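Local atomic coordinates of galactose mutarotase related enzyme (Lactobacillus acidophilus, PDB entry 3DCD), a protein that probably binds carbohydrate and may act as a sugar isomerase of the aldose 1-epimerase kind, although its own function is not established. Residues 24-34 with 291-299; 119-127 with 283-291. All blocks are in the same frame, centred on the assembly; numbering follows the deposited sequence.

Contact 1 (24-34 with 291-299)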
ATOM      1  N   VAL A  24       3.406 -10.258  10.449  1.00 15.10           N
ATOM      2  CA  VAL A  24       3.144  -9.471  11.670  1.00 15.11           C
ATOM      3  C   VAL A  24       2.377 -10.397  12.593  1.00 14.96           C
ATOM      4  O   VAL A  24       1.316 -10.875  12.226  1.00 15.51           O
ATOM      5  CB  VAL A  24       2.277  -8.224  11.402  1.00 15.51           C
ATOM      6  CG1 VAL A  24       1.849  -7.543  12.724  1.00 14.06           C
ATOM      7  CG2 VAL A  24       2.994  -7.218  10.470  1.00 16.13           C
ATOM      8  N   LYS A  25       2.910 -10.656  13.779  1.00 14.92           N
ATOM      9  CA  LYS A  25       2.253 -11.536  14.714  1.00 15.39           C
ATOM     10  C   LYS A  25       2.039 -10.874  16.067  1.00 15.70           C
ATOM     11  O   LYS A  25       2.908 -10.144  16.561  1.00 16.14           O
ATOM     12  CB  LYS A  25       3.077 -12.803  14.905  1.00 16.79           C
ATOM     13  CG  LYS A  25       2.946 -13.819  13.786  1.00 17.67           C
ATOM     14  CD  LYS A  25       3.759 -15.046  14.162  1.00 21.62           C
ATOM     15  CE  LYS A  25       4.579 -15.511  12.974  1.00 24.81           C
ATOM     16  NZ  LYS A  25       5.165 -16.871  13.237  1.00 28.63           N
ATOM     17  N   SER A  26       0.884 -11.128  16.673  1.00 15.12           N
ATOM     18  CA  SER A  26       0.700 -10.757  18.071  1.00 14.52           C
ATOM     19  C   SER A  26       1.672 -11.512  18.965  1.00 15.43           C
ATOM     20  O   SER A  26       1.761 -12.733  18.900  1.00 15.10           O
ATOM     21  CB  SER A  26      -0.733 -11.011  18.523  1.00 14.66           C
ATOM     22  OG  SER A  26      -0.814 -10.946  19.936  1.00 13.36           O
ATOM     23  N   ALA A  27       2.391 -10.772  19.805  1.00 15.45           N
ATOM     24  CA  ALA A  27       3.279 -11.368  20.791  1.00 15.92           C
ATOM     25  C   ALA A  27       2.481 -12.162  21.833  1.00 15.92           C
ATOM     26  O   ALA A  27       3.006 -13.061  22.492  1.00 16.07           O
ATOM     27  CB  ALA A  27       4.089 -10.274  21.465  1.00 16.37           C
ATOM     28  N   HIS A  28       1.202 -11.841  21.968  1.00 15.29           N
ATOM     29  CA  HIS A  28       0.362 -12.522  22.952  1.00 15.38           C
ATOM     30  C   HIS A  28      -0.375 -13.755  22.434  1.00 14.89           C
ATOM     31  O   HIS A  28      -0.455 -14.758  23.133  1.00 14.73           O
ATOM     32  CB  HIS A  28      -0.645 -11.541  23.520  1.00 15.30           C
ATOM     33  CG  HIS A  28      -0.019 -10.449  24.312  1.00 16.67           C
ATOM     34  ND1 HIS A  28      -0.043  -9.134  23.906  1.00 18.63           N
ATOM     35  CD2 HIS A  28       0.670 -10.476  25.478  1.00 18.05           C
ATOM     36  CE1 HIS A  28       0.597  -8.393  24.795  1.00 18.66           C
ATOM     37  NE2 HIS A  28       1.034  -9.183  25.761  1.00 19.47           N
ATOM     38  N   THR A  29      -0.918 -13.667  21.221  1.00 14.25           N
ATOM     39  CA  THR A  29      -1.811 -14.703  20.695  1.00 13.92           C
ATOM     40  C   THR A  29      -1.178 -15.545  19.578  1.00 14.63           C
ATOM     41  O   THR A  29      -1.703 -16.624  19.231  1.00 13.15           O
ATOM     42  CB  THR A  29      -3.077 -14.074  20.116  1.00 14.05           C
ATOM     43  OG1 THR A  29      -2.748 -13.393  18.903  1.00 14.05           O
ATOM     44  CG2 THR A  29      -3.707 -13.085  21.106  1.00 12.77           C
ATOM     45  N   ASP A  30      -0.075 -15.023  19.024  1.00 14.61           N
ATOM     46  CA  ASP A  30       0.649 -15.622  17.891  0.50 15.20           C
ATOM     47  C   ASP A  30      -0.164 -15.600  16.590  1.00 15.67           C
ATOM     48  O   ASP A  30       0.221 -16.217  15.596  1.00 15.28           O
ATOM     49  CB  ASP A  30       1.151 -17.035  18.220  0.50 15.05           C
ATOM     50  CG  ASP A  30       2.282 -17.487  17.306  0.50 15.01           C
ATOM     51  OD1 ASP A  30       3.234 -16.707  17.076  0.50 14.33           O
ATOM     52  OD2 ASP A  30       2.214 -18.635  16.827  0.50 15.55           O
ATOM     53  N   GLU A  31      -1.266 -14.851  16.582  1.00 15.32           N
ATOM     54  CA  GLU A  31      -2.054 -14.697  15.347  1.00 16.10           C
ATOM     55  C   GLU A  31      -1.269 -13.947  14.260  1.00 15.80           C
ATOM     56  O   GLU A  31      -0.575 -12.975  14.550  1.00 15.93           O
ATOM     57  CB  GLU A  31      -3.401 -14.016  15.638  1.00 16.32           C
ATOM     58  CG  GLU A  31      -4.340 -14.892  16.478  1.00 17.97           C
ATOM     59  CD  GLU A  31      -5.746 -14.329  16.651  1.00 17.61           C
ATOM     60  OE1 GLU A  31      -6.103 -13.321  15.984  1.00 15.67           O
ATOM     61  OE2 GLU A  31      -6.491 -14.904  17.481  1.00 21.88           O
ATOM     62  N   GLU A  32      -1.352 -14.423  13.013  1.00 15.78           N
ATOM     63  CA  GLU A  32      -0.624 -13.830  11.892  1.00 15.66           C
ATOM     64  C   GLU A  32      -1.517 -12.854  11.148  1.00 15.55           C
ATOM     65  O   GLU A  32      -2.569 -13.241  10.634  1.00 15.96           O
ATOM     66  CB  GLU A  32      -0.155 -14.912  10.919  1.00 15.88           C
ATOM     67  CG  GLU A  32       0.421 -14.363   9.588  1.00 16.94           C
ATOM     68  CD  GLU A  32       1.672 -13.525   9.783  1.00 17.07           C
ATOM     69  OE1 GLU A  32       2.688 -14.078  10.237  1.00 17.41           O
ATOM     70  OE2 GLU A  32       1.642 -12.307   9.479  1.00 16.96           O
ATOM     71  N   PHE A  33      -1.111 -11.594  11.071  1.00 15.08           N
ATOM     72  CA  PHE A  33      -1.977 -10.583  10.462  1.00 15.06           C
ATOM     73  C   PHE A  33      -1.807 -10.439   8.960  1.00 15.58           C
ATOM     74  O   PHE A  33      -2.741 -10.024   8.281  1.00 16.22           O
ATOM     75  CB  PHE A  33      -1.828  -9.233  11.175  1.00 14.63           C
ATOM     76  CG  PHE A  33      -2.372  -9.255  12.569  1.00 15.17           C
ATOM     77  CD1 PHE A  33      -3.726  -9.027  12.794  1.00 14.89           C
ATOM     78  CD2 PHE A  33      -1.547  -9.547  13.653  1.00 15.46           C
ATOM     79  CE1 PHE A  33      -4.260  -9.067  14.099  1.00 15.37           C
ATOM     80  CE2 PHE A  33      -2.063  -9.590  14.951  1.00 16.04           C
ATOM     81  CZ  PHE A  33      -3.425  -9.354  15.170  1.00 14.60           C
HETATM   82  N   MSE A  34      -0.632 -10.788   8.450  1.00 15.25           N
HETATM   83  CA  MSE A  34      -0.317 -10.576   7.041  1.00 15.60           C
HETATM   84  C   MSE A  34      -0.631 -11.788   6.179  1.00 15.53           C
HETATM   85  O   MSE A  34      -0.287 -12.925   6.530  1.00 15.36           O
HETATM   86  CB  MSE A  34       1.163 -10.236   6.855  1.00 15.23           C
HETATM   87  CG  MSE A  34       1.651  -9.105   7.720  1.00 16.80           C
HETATM   88 SE   MSE A  34       0.609  -7.424   7.548  1.00 29.16          SE
HETATM   89  CE  MSE A  34       0.782  -7.133   5.650  1.00 16.92           C
ATOM     90  N   TYR A 291      -2.868  -3.517  15.102  1.00 15.92           N
ATOM     91  CA  TYR A 291      -3.396  -4.868  14.992  1.00 16.11           C
ATOM     92  C   TYR A 291      -3.989  -5.361  16.302  1.00 15.40           C
ATOM     93  O   TYR A 291      -3.381  -5.193  17.362  1.00 15.19           O
ATOM     94  CB  TYR A 291      -2.280  -5.826  14.586  1.00 16.55           C
ATOM     95  CG  TYR A 291      -1.427  -5.323  13.439  1.00 17.17           C
ATOM     96  CD1 TYR A 291      -1.750  -5.632  12.120  1.00 18.27           C
ATOM     97  CD2 TYR A 291      -0.311  -4.533  13.679  1.00 17.81           C
ATOM     98  CE1 TYR A 291      -0.964  -5.160  11.043  1.00 20.00           C
ATOM     99  CE2 TYR A 291       0.478  -4.059  12.620  1.00 20.40           C
ATOM    100  CZ  TYR A 291       0.144  -4.381  11.314  1.00 19.39           C
ATOM    101  OH  TYR A 291       0.935  -3.922  10.288  1.00 22.13           O
ATOM    102  N   HIS A 292      -5.154  -5.991  16.211  1.00 14.08           N
ATOM    103  CA  HIS A 292      -5.767  -6.657  17.358  1.00 14.00           C
ATOM    104  C   HIS A 292      -6.271  -8.033  16.940  1.00 13.58           C
ATOM    105  O   HIS A 292      -6.952  -8.171  15.907  1.00 13.19           O
ATOM    106  CB  HIS A 292      -6.897  -5.837  17.974  1.00 13.94           C
ATOM    107  CG  HIS A 292      -7.256  -6.282  19.361  1.00 13.98           C
ATOM    108  ND1 HIS A 292      -7.895  -7.480  19.619  1.00 13.35           N
ATOM    109  CD2 HIS A 292      -7.027  -5.707  20.563  1.00 11.34           C
ATOM    110  CE1 HIS A 292      -8.053  -7.615  20.926  1.00 14.89           C
ATOM    111  NE2 HIS A 292      -7.545  -6.544  21.519  1.00 12.81           N
ATOM    112  N   SER A 293      -5.901  -9.038  17.744  1.00 12.97           N
ATOM    113  CA  SER A 293      -6.274 -10.424  17.523  1.00 12.84           C
ATOM    114  C   SER A 293      -7.768 -10.687  17.692  1.00 12.32           C
ATOM    115  O   SER A 293      -8.501  -9.875  18.234  1.00 11.90           O
ATOM    116  CB  SER A 293      -5.496 -11.318  18.492  1.00 12.55           C
ATOM    117  OG  SER A 293      -4.091 -11.195  18.264  1.00 15.21           O
ATOM    118  N   THR A 294      -8.208 -11.869  17.285  1.00 12.99           N
ATOM    119  CA  THR A 294      -9.588 -12.272  17.515  1.00 12.51           C
ATOM    120  C   THR A 294      -9.901 -12.336  19.017  1.00 12.54           C
ATOM    121  O   THR A 294     -11.059 -12.253  19.415  1.00 12.15           O
ATOM    122  CB  THR A 294      -9.862 -13.643  16.902  1.00 13.74           C
ATOM    123  OG1 THR A 294      -9.031 -14.615  17.552  1.00 13.25           O
ATOM    124  CG2 THR A 294      -9.559 -13.621  15.401  1.00 13.34           C
ATOM    125  N   THR A 295      -8.864 -12.529  19.837  1.00 12.50           N
ATOM    126  CA  THR A 295      -8.999 -12.597  21.302  1.00 12.21           C
ATOM    127  C   THR A 295      -8.176 -11.483  21.965  1.00 12.61           C
ATOM    128  O   THR A 295      -7.507 -10.723  21.256  1.00 12.73           O
ATOM    129  CB  THR A 295      -8.596 -13.973  21.843  1.00 12.74           C
ATOM    130  OG1 THR A 295      -7.243 -14.256  21.458  1.00 12.77           O
ATOM    131  CG2 THR A 295      -9.544 -15.061  21.288  1.00 11.11           C
ATOM    132  N   ASP A 296      -8.251 -11.373  23.297  1.00 13.04           N
ATOM    133  CA  ASP A 296      -7.604 -10.267  24.041  1.00 13.58           C
ATOM    134  C   ASP A 296      -6.095 -10.252  23.867  1.00 13.54           C
ATOM    135  O   ASP A 296      -5.471 -11.304  23.843  1.00 13.43           O
ATOM    136  CB  ASP A 296      -7.899 -10.371  25.535  1.00 12.90           C
ATOM    137  CG  ASP A 296      -9.285  -9.866  25.899  1.00 13.60           C
ATOM    138  OD1 ASP A 296     -10.004  -9.364  25.001  1.00 13.81           O
ATOM    139  OD2 ASP A 296      -9.637  -9.982  27.089  1.00 13.47           O
ATOM    140  N   GLU A 297      -5.518  -9.056  23.778  1.00 13.45           N
ATOM    141  CA  GLU A 297      -4.070  -8.915  23.672  1.00 13.75           C
ATOM    142  C   GLU A 297      -3.478  -8.844  25.068  1.00 14.32           C
ATOM    143  O   GLU A 297      -3.083  -7.783  25.548  1.00 13.70           O
ATOM    144  CB  GLU A 297      -3.686  -7.694  22.833  1.00 13.79           C
ATOM    145  CG  GLU A 297      -4.124  -7.766  21.342  1.00 13.46           C
ATOM    146  CD  GLU A 297      -3.312  -8.765  20.515  1.00 14.66           C
ATOM    147  OE1 GLU A 297      -2.352  -9.385  21.046  1.00 13.72           O
ATOM    148  OE2 GLU A 297      -3.654  -8.967  19.328  1.00 13.82           O
ATOM    149  N   VAL A 298      -3.451  -9.997  25.730  1.00 15.04           N
ATOM    150  CA  VAL A 298      -2.991 -10.119  27.112  1.00 16.35           C
ATOM    151  C   VAL A 298      -2.218 -11.430  27.194  1.00 18.59           C
ATOM    152  O   VAL A 298      -2.386 -12.289  26.322  1.00 17.99           O
ATOM    153  CB  VAL A 298      -4.179 -10.159  28.114  1.00 15.69           C
ATOM    154  CG1 VAL A 298      -5.000  -8.859  28.043  1.00 15.02           C
ATOM    155  CG2 VAL A 298      -5.075 -11.369  27.863  1.00 14.54           C
ATOM    156  N   LYS A 299      -1.398 -11.589  28.238  1.00 21.42           N
ATOM    157  CA  LYS A 299      -0.720 -12.859  28.516  1.00 24.99           C
ATOM    158  C   LYS A 299      -1.784 -13.891  28.872  1.00 26.61           C
ATOM    159  O   LYS A 299      -2.683 -13.614  29.659  1.00 26.20           O
ATOM    160  CB  LYS A 299       0.262 -12.726  29.684  1.00 25.17           C
ATOM    161  CG  LYS A 299       1.296 -11.583  29.568  1.00 26.01           C
ATOM    162  CD  LYS A 299       2.166 -11.524  30.859  1.00 26.99           C
ATOM    163  CE  LYS A 299       1.345 -11.068  32.081  1.00 29.21           C
ATOM    164  NZ  LYS A 299       1.947 -11.507  33.386  1.00 29.96           N
TER
HETATM  165  O   HOH W   1      -6.305 -16.219  19.688  1.00 20.10           O
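E31 grips T294 with both carboxylate oxygens: OE2 takes the T294 OG1 hydroxyl on its syn lone pair at 2.6 Å, and OE1 receives T294 N at 2.9 Å, again on the syn side but 22° out of the carboxylate plane. A water joins E31 OE2 to T295 OG1. E297 is held from both segments. S26 OG donates a very short 2.5 Å bond to E297 OE1, while E297 OE2 accepts S293 N and S293 OG within its own segment, the hydroxyl from above the carboxylate plane. The bend at chi2 (-72°) folds E297 back to this meeting of hydroxyls. T29 OG1 donates to S293 OG (2.7 Å), extending the chain of hydrogen bonds to E297. S26 OG also accepts H28 N and T29 N, an ST turn and an ST motif that shape the first turn after strand 20-26. Farther out, the H28 ring lies with one face against the backbone of E297 and V298. On the inner side, Y291 CB sits over the F33 ring, 3.6 Å from its centroid, and the ring edge meets H292 O and S293 N; V24 CG1 covers a face of the Y291 ring (3.7 Å to its centroid). E31 thus reaches across to T294, while E297 gathers donors from both segments; these bonds probably spread each carboxylate's charge and help hold the C-terminal segment against the 27-33 loop.

Contact 2 (119-127 with 283-291)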
ATOM      1  N   ASN A 119       4.168   0.191  20.667  1.00 23.50           N
ATOM      2  CA  ASN A 119       3.132  -0.726  21.125  1.00 23.39           C
ATOM      3  C   ASN A 119       2.650  -1.615  19.972  1.00 22.26           C
ATOM      4  O   ASN A 119       3.475  -2.175  19.245  1.00 21.26           O
ATOM      5  CB  ASN A 119       1.990   0.044  21.795  1.00 23.57           C
ATOM      6  CG  ASN A 119       2.437   0.750  23.064  1.00 25.32           C
ATOM      7  OD1 ASN A 119       1.826   1.727  23.493  1.00 30.02           O
ATOM      8  ND2 ASN A 119       3.487   0.245  23.682  1.00 26.28           N
ATOM      9  N   ASN A 120       1.337  -1.732  19.781  1.00 21.18           N
ATOM     10  CA  ASN A 120       0.829  -2.551  18.687  1.00 21.60           C
ATOM     11  C   ASN A 120       0.651  -1.777  17.374  1.00 20.34           C
ATOM     12  O   ASN A 120      -0.098  -2.215  16.490  1.00 20.69           O
ATOM     13  CB  ASN A 120      -0.471  -3.265  19.095  1.00 22.34           C
ATOM     14  CG  ASN A 120      -1.608  -2.307  19.317  1.00 24.90           C
ATOM     15  OD1 ASN A 120      -1.394  -1.135  19.683  1.00 24.33           O
ATOM     16  ND2 ASN A 120      -2.843  -2.791  19.087  1.00 25.69           N
ATOM     17  N   LEU A 121       1.340  -0.639  17.265  1.00 18.99           N
ATOM     18  CA  LEU A 121       1.297   0.211  16.069  1.00 18.42           C
ATOM     19  C   LEU A 121       2.599   0.112  15.269  1.00 18.17           C
ATOM     20  O   LEU A 121       3.691   0.266  15.815  1.00 17.19           O
ATOM     21  CB  LEU A 121       0.978   1.677  16.420  1.00 18.34           C
ATOM     22  CG  LEU A 121       0.778   2.668  15.258  1.00 19.34           C
ATOM     23  CD1 LEU A 121      -0.142   3.816  15.620  1.00 21.45           C
ATOM     24  CD2 LEU A 121       2.120   3.201  14.716  1.00 18.92           C
ATOM     25  N   LEU A 122       2.444  -0.134  13.969  1.00 17.36           N
ATOM     26  CA  LEU A 122       3.554  -0.220  13.039  1.00 17.19           C
ATOM     27  C   LEU A 122       3.432   0.910  12.011  1.00 17.27           C
ATOM     28  O   LEU A 122       2.426   1.001  11.305  1.00 17.59           O
ATOM     29  CB  LEU A 122       3.512  -1.572  12.306  1.00 16.54           C
ATOM     30  CG  LEU A 122       4.498  -1.801  11.154  1.00 17.52           C
ATOM     31  CD1 LEU A 122       5.943  -1.736  11.643  1.00 15.57           C
ATOM     32  CD2 LEU A 122       4.206  -3.194  10.547  1.00 17.21           C
ATOM     33  N   GLU A 123       4.464   1.744  11.927  1.00 17.12           N
ATOM     34  CA  GLU A 123       4.562   2.765  10.894  1.00 16.63           C
ATOM     35  C   GLU A 123       5.284   2.219   9.672  1.00 16.17           C
ATOM     36  O   GLU A 123       6.254   1.459   9.806  1.00 15.92           O
ATOM     37  CB  GLU A 123       5.342   3.972  11.418  1.00 16.70           C
ATOM     38  CG  GLU A 123       4.650   4.732  12.517  1.00 17.34           C
ATOM     39  CD  GLU A 123       5.385   6.017  12.899  1.00 19.37           C
ATOM     40  OE1 GLU A 123       6.531   6.251  12.430  1.00 18.33           O
ATOM     41  OE2 GLU A 123       4.807   6.787  13.687  1.00 20.40           O
ATOM     42  N   GLU A 124       4.818   2.630   8.497  1.00 15.49           N
ATOM     43  CA  GLU A 124       5.529   2.393   7.238  1.00 15.42           C
ATOM     44  C   GLU A 124       5.733   3.768   6.618  1.00 15.34           C
ATOM     45  O   GLU A 124       4.788   4.386   6.139  1.00 14.85           O
ATOM     46  CB  GLU A 124       4.707   1.499   6.312  1.00 15.17           C
ATOM     47  CG  GLU A 124       5.311   1.336   4.892  1.00 15.60           C
ATOM     48  CD  GLU A 124       4.620   0.231   4.086  1.00 15.50           C
ATOM     49  OE1 GLU A 124       3.999  -0.680   4.689  1.00 15.56           O
ATOM     50  OE2 GLU A 124       4.700   0.270   2.842  1.00 16.00           O
ATOM     51  N   ASN A 125       6.969   4.265   6.673  1.00 15.68           N
ATOM     52  CA  ASN A 125       7.234   5.662   6.333  1.00 15.36           C
ATOM     53  C   ASN A 125       8.073   5.720   5.077  1.00 15.41           C
ATOM     54  O   ASN A 125       9.077   5.013   4.968  1.00 15.62           O
ATOM     55  CB  ASN A 125       7.993   6.375   7.463  1.00 15.95           C
ATOM     56  CG  ASN A 125       7.275   6.297   8.808  1.00 16.57           C
ATOM     57  OD1 ASN A 125       7.872   5.934   9.833  1.00 19.78           O
ATOM     58  ND2 ASN A 125       6.009   6.645   8.813  1.00 15.53           N
ATOM     59  N   PHE A 126       7.684   6.602   4.164  1.00 14.74           N
ATOM     60  CA  PHE A 126       8.416   6.795   2.914  1.00 15.46           C
ATOM     61  C   PHE A 126       9.196   8.112   2.929  1.00 15.54           C
ATOM     62  O   PHE A 126       8.683   9.146   3.358  1.00 15.90           O
ATOM     63  CB  PHE A 126       7.440   6.831   1.739  1.00 14.65           C
ATOM     64  CG  PHE A 126       6.583   5.594   1.621  1.00 14.74           C
ATOM     65  CD1 PHE A 126       7.170   4.312   1.625  1.00 15.39           C
ATOM     66  CD2 PHE A 126       5.204   5.709   1.514  1.00 13.41           C
ATOM     67  CE1 PHE A 126       6.363   3.156   1.516  1.00 15.82           C
ATOM     68  CE2 PHE A 126       4.389   4.563   1.392  1.00 14.73           C
ATOM     69  CZ  PHE A 126       4.975   3.294   1.382  1.00 14.46           C
ATOM     70  N   SER A 127      10.424   8.059   2.433  1.00 15.87           N
ATOM     71  CA  SER A 127      11.217   9.234   2.207  1.00 16.18           C
ATOM     72  C   SER A 127      11.834   9.113   0.829  1.00 16.12           C
ATOM     73  O   SER A 127      12.499   8.123   0.531  1.00 15.22           O
ATOM     74  CB  SER A 127      12.304   9.345   3.266  1.00 16.73           C
ATOM     75  OG  SER A 127      13.294  10.274   2.871  1.00 18.37           O
ATOM     76  N   PHE A 283      10.735  14.439  -0.081  1.00 19.65           N
ATOM     77  CA  PHE A 283       9.322  14.180   0.104  1.00 18.99           C
ATOM     78  C   PHE A 283       9.181  13.134   1.202  1.00 18.86           C
ATOM     79  O   PHE A 283       9.913  12.152   1.222  1.00 18.36           O
ATOM     80  CB  PHE A 283       8.732  13.653  -1.209  1.00 18.93           C
ATOM     81  CG  PHE A 283       7.310  13.162  -1.103  1.00 19.15           C
ATOM     82  CD1 PHE A 283       7.034  11.820  -0.827  1.00 19.84           C
ATOM     83  CD2 PHE A 283       6.246  14.032  -1.314  1.00 21.02           C
ATOM     84  CE1 PHE A 283       5.714  11.354  -0.745  1.00 18.52           C
ATOM     85  CE2 PHE A 283       4.921  13.577  -1.245  1.00 22.01           C
ATOM     86  CZ  PHE A 283       4.663  12.230  -0.964  1.00 20.49           C
ATOM     87  N   GLN A 284       8.252  13.346   2.127  1.00 19.10           N
ATOM     88  CA  GLN A 284       7.983  12.357   3.156  1.00 20.48           C
ATOM     89  C   GLN A 284       6.502  12.062   3.210  1.00 19.86           C
ATOM     90  O   GLN A 284       5.672  12.971   3.157  1.00 20.23           O
ATOM     91  CB  GLN A 284       8.495  12.805   4.533  1.00 20.35           C
ATOM     92  CG  GLN A 284       9.975  12.587   4.727  1.00 22.42           C
ATOM     93  CD  GLN A 284      10.443  12.932   6.134  1.00 24.31           C
ATOM     94  OE1 GLN A 284       9.959  13.886   6.746  1.00 28.91           O
ATOM     95  NE2 GLN A 284      11.406  12.158   6.650  1.00 29.05           N
ATOM     96  N   ALA A 285       6.178  10.772   3.270  1.00 19.34           N
ATOM     97  CA  ALA A 285       4.809  10.318   3.445  1.00 18.98           C
ATOM     98  C   ALA A 285       4.849   9.009   4.223  1.00 18.99           C
ATOM     99  O   ALA A 285       5.929   8.488   4.542  1.00 19.94           O
ATOM    100  CB  ALA A 285       4.157  10.102   2.100  1.00 18.98           C
ATOM    101  N   GLY A 286       3.679   8.471   4.538  1.00 18.41           N
ATOM    102  CA  GLY A 286       3.625   7.187   5.210  1.00 17.15           C
ATOM    103  C   GLY A 286       2.294   6.977   5.859  1.00 16.75           C
ATOM    104  O   GLY A 286       1.396   7.851   5.799  1.00 16.02           O
ATOM    105  N   PHE A 287       2.156   5.801   6.476  1.00 16.21           N
ATOM    106  CA  PHE A 287       0.910   5.428   7.121  1.00 16.29           C
ATOM    107  C   PHE A 287       1.196   4.512   8.302  1.00 16.61           C
ATOM    108  O   PHE A 287       2.324   4.048   8.462  1.00 16.27           O
ATOM    109  CB  PHE A 287      -0.045   4.783   6.113  1.00 15.66           C
ATOM    110  CG  PHE A 287       0.505   3.537   5.455  1.00 16.93           C
ATOM    111  CD1 PHE A 287       1.371   3.639   4.351  1.00 15.43           C
ATOM    112  CD2 PHE A 287       0.153   2.272   5.929  1.00 15.95           C
ATOM    113  CE1 PHE A 287       1.864   2.501   3.728  1.00 16.67           C
ATOM    114  CE2 PHE A 287       0.640   1.116   5.302  1.00 16.83           C
ATOM    115  CZ  PHE A 287       1.496   1.230   4.217  1.00 16.23           C
ATOM    116  N   SER A 288       0.181   4.266   9.125  1.00 16.52           N
ATOM    117  CA  SER A 288       0.360   3.501  10.346  1.00 17.31           C
ATOM    118  C   SER A 288      -0.702   2.420  10.462  1.00 17.94           C
ATOM    119  O   SER A 288      -1.839   2.618  10.040  1.00 18.04           O
ATOM    120  CB  SER A 288       0.293   4.409  11.563  1.00 16.68           C
ATOM    121  OG  SER A 288       1.277   5.417  11.439  1.00 17.18           O
HETATM  122  N   MSE A 289      -0.324   1.289  11.050  1.00 18.04           N
HETATM  123  CA  MSE A 289      -1.231   0.154  11.152  1.00 19.80           C
HETATM  124  C   MSE A 289      -1.242  -0.298  12.595  1.00 18.46           C
HETATM  125  O   MSE A 289      -0.180  -0.429  13.198  1.00 17.95           O
HETATM  126  CB  MSE A 289      -0.744  -1.000  10.269  1.00 18.94           C
HETATM  127  CG  MSE A 289      -0.832  -0.765   8.753  1.00 20.47           C
HETATM  128 SE   MSE A 289       0.370  -1.930   7.743  1.00 29.50          SE
HETATM  129  CE  MSE A 289       2.061  -1.016   8.219  1.00 21.84           C
ATOM    130  N   THR A 290      -2.432  -0.534  13.151  1.00 17.56           N
ATOM    131  CA  THR A 290      -2.540  -1.197  14.456  1.00 17.27           C
ATOM    132  C   THR A 290      -3.255  -2.546  14.289  1.00 16.90           C
ATOM    133  O   THR A 290      -4.129  -2.693  13.429  1.00 17.11           O
ATOM    134  CB  THR A 290      -3.273  -0.342  15.506  1.00 18.20           C
ATOM    135  OG1 THR A 290      -4.655  -0.200  15.133  1.00 20.08           O
ATOM    136  CG2 THR A 290      -2.637   1.044  15.593  1.00 16.27           C
ATOM    137  N   TYR A 291      -2.868  -3.517  15.102  1.00 15.92           N
ATOM    138  CA  TYR A 291      -3.396  -4.868  14.992  1.00 16.11           C
ATOM    139  C   TYR A 291      -3.989  -5.361  16.302  1.00 15.40           C
ATOM    140  O   TYR A 291      -3.381  -5.193  17.362  1.00 15.19           O
ATOM    141  CB  TYR A 291      -2.280  -5.826  14.586  1.00 16.55           C
ATOM    142  CG  TYR A 291      -1.427  -5.323  13.439  1.00 17.17           C
ATOM    143  CD1 TYR A 291      -1.750  -5.632  12.120  1.00 18.27           C
ATOM    144  CD2 TYR A 291      -0.311  -4.533  13.679  1.00 17.81           C
ATOM    145  CE1 TYR A 291      -0.964  -5.160  11.043  1.00 20.00           C
ATOM    146  CE2 TYR A 291       0.478  -4.059  12.620  1.00 20.40           C
ATOM    147  CZ  TYR A 291       0.144  -4.381  11.314  1.00 19.39           C
ATOM    148  OH  TYR A 291       0.935  -3.922  10.288  1.00 22.13           O
TER
HETATM  149  O   HOH W   2       2.092   6.859  13.724  1.00 25.09           O
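L122, E124 and F126 form the hydrogen-bonded pairs with M289, F287 and A285 as strands 121-127 and 283-291 run antiparallel, their directions 167° apart. At the end of this ladder N120 ND2 donates to Y291 O (3.0 Å) from above the carbonyl plane. E124 and F287 lie side by side: E124 CB is over one face of the ring, offset toward its rim, and E124 OE1 comes to 3.2 Å from F287 CZ, with carboxylate and ring planes 47° apart. F287 reaches this place because its CG stands between backbone N and carbonyl carbon (chi1 59°). Replacing E124 by an alanine would keep CB at the ring but remove the chain beyond it, and is likely to open a gap beside F287 CZ and let the ring shift. F126 CZ meets F287 CE1 obliquely at 4.0 Å, and both rings touch W256. This face, which also carries L122 and M289, is turned to strands 136-147 and 249-256 of a second sheet, the face-to-face layering of the beta-sandwich found in galactose mutarotase relatives. L122 CD2 packs on M289 CE (3.8 Å), and L122 CB lies at the edge of the Y291 ring. On the opposite face L121 CD1 touches T290 CG2 (3.7 Å), and a water links E123 OE2 to S288 OG; E123 OE1 is also bonded to N116 and S288 OG to R232. G286 lacks a side chain where a CB would collide with E124 O, and its backbone angles would also press a CB against the carbonyl O of A285.

How the contacts relate
Both contacts use strand 282-292 and share Y291, but they lie at different depths. The centre of contact 2, which pairs neighbouring strands within the large sheet, is about 11 Å from the centre of the chain; that of contact 1 is about 21 Å from it, where the strand runs into the C-terminal segment and meets the loop after strand 20-26 of a separate three-stranded sheet. Both are partly buried, contact 1 having more exposed residues. Their chemistry follows: a regular backbone ladder with a largely apolar inner face in contact 2, side-chain carboxylates and hydroxyls joining irregular chain in contact 1. The two touch where V24 CG2 packs on L122 CD2 (4.2 Å).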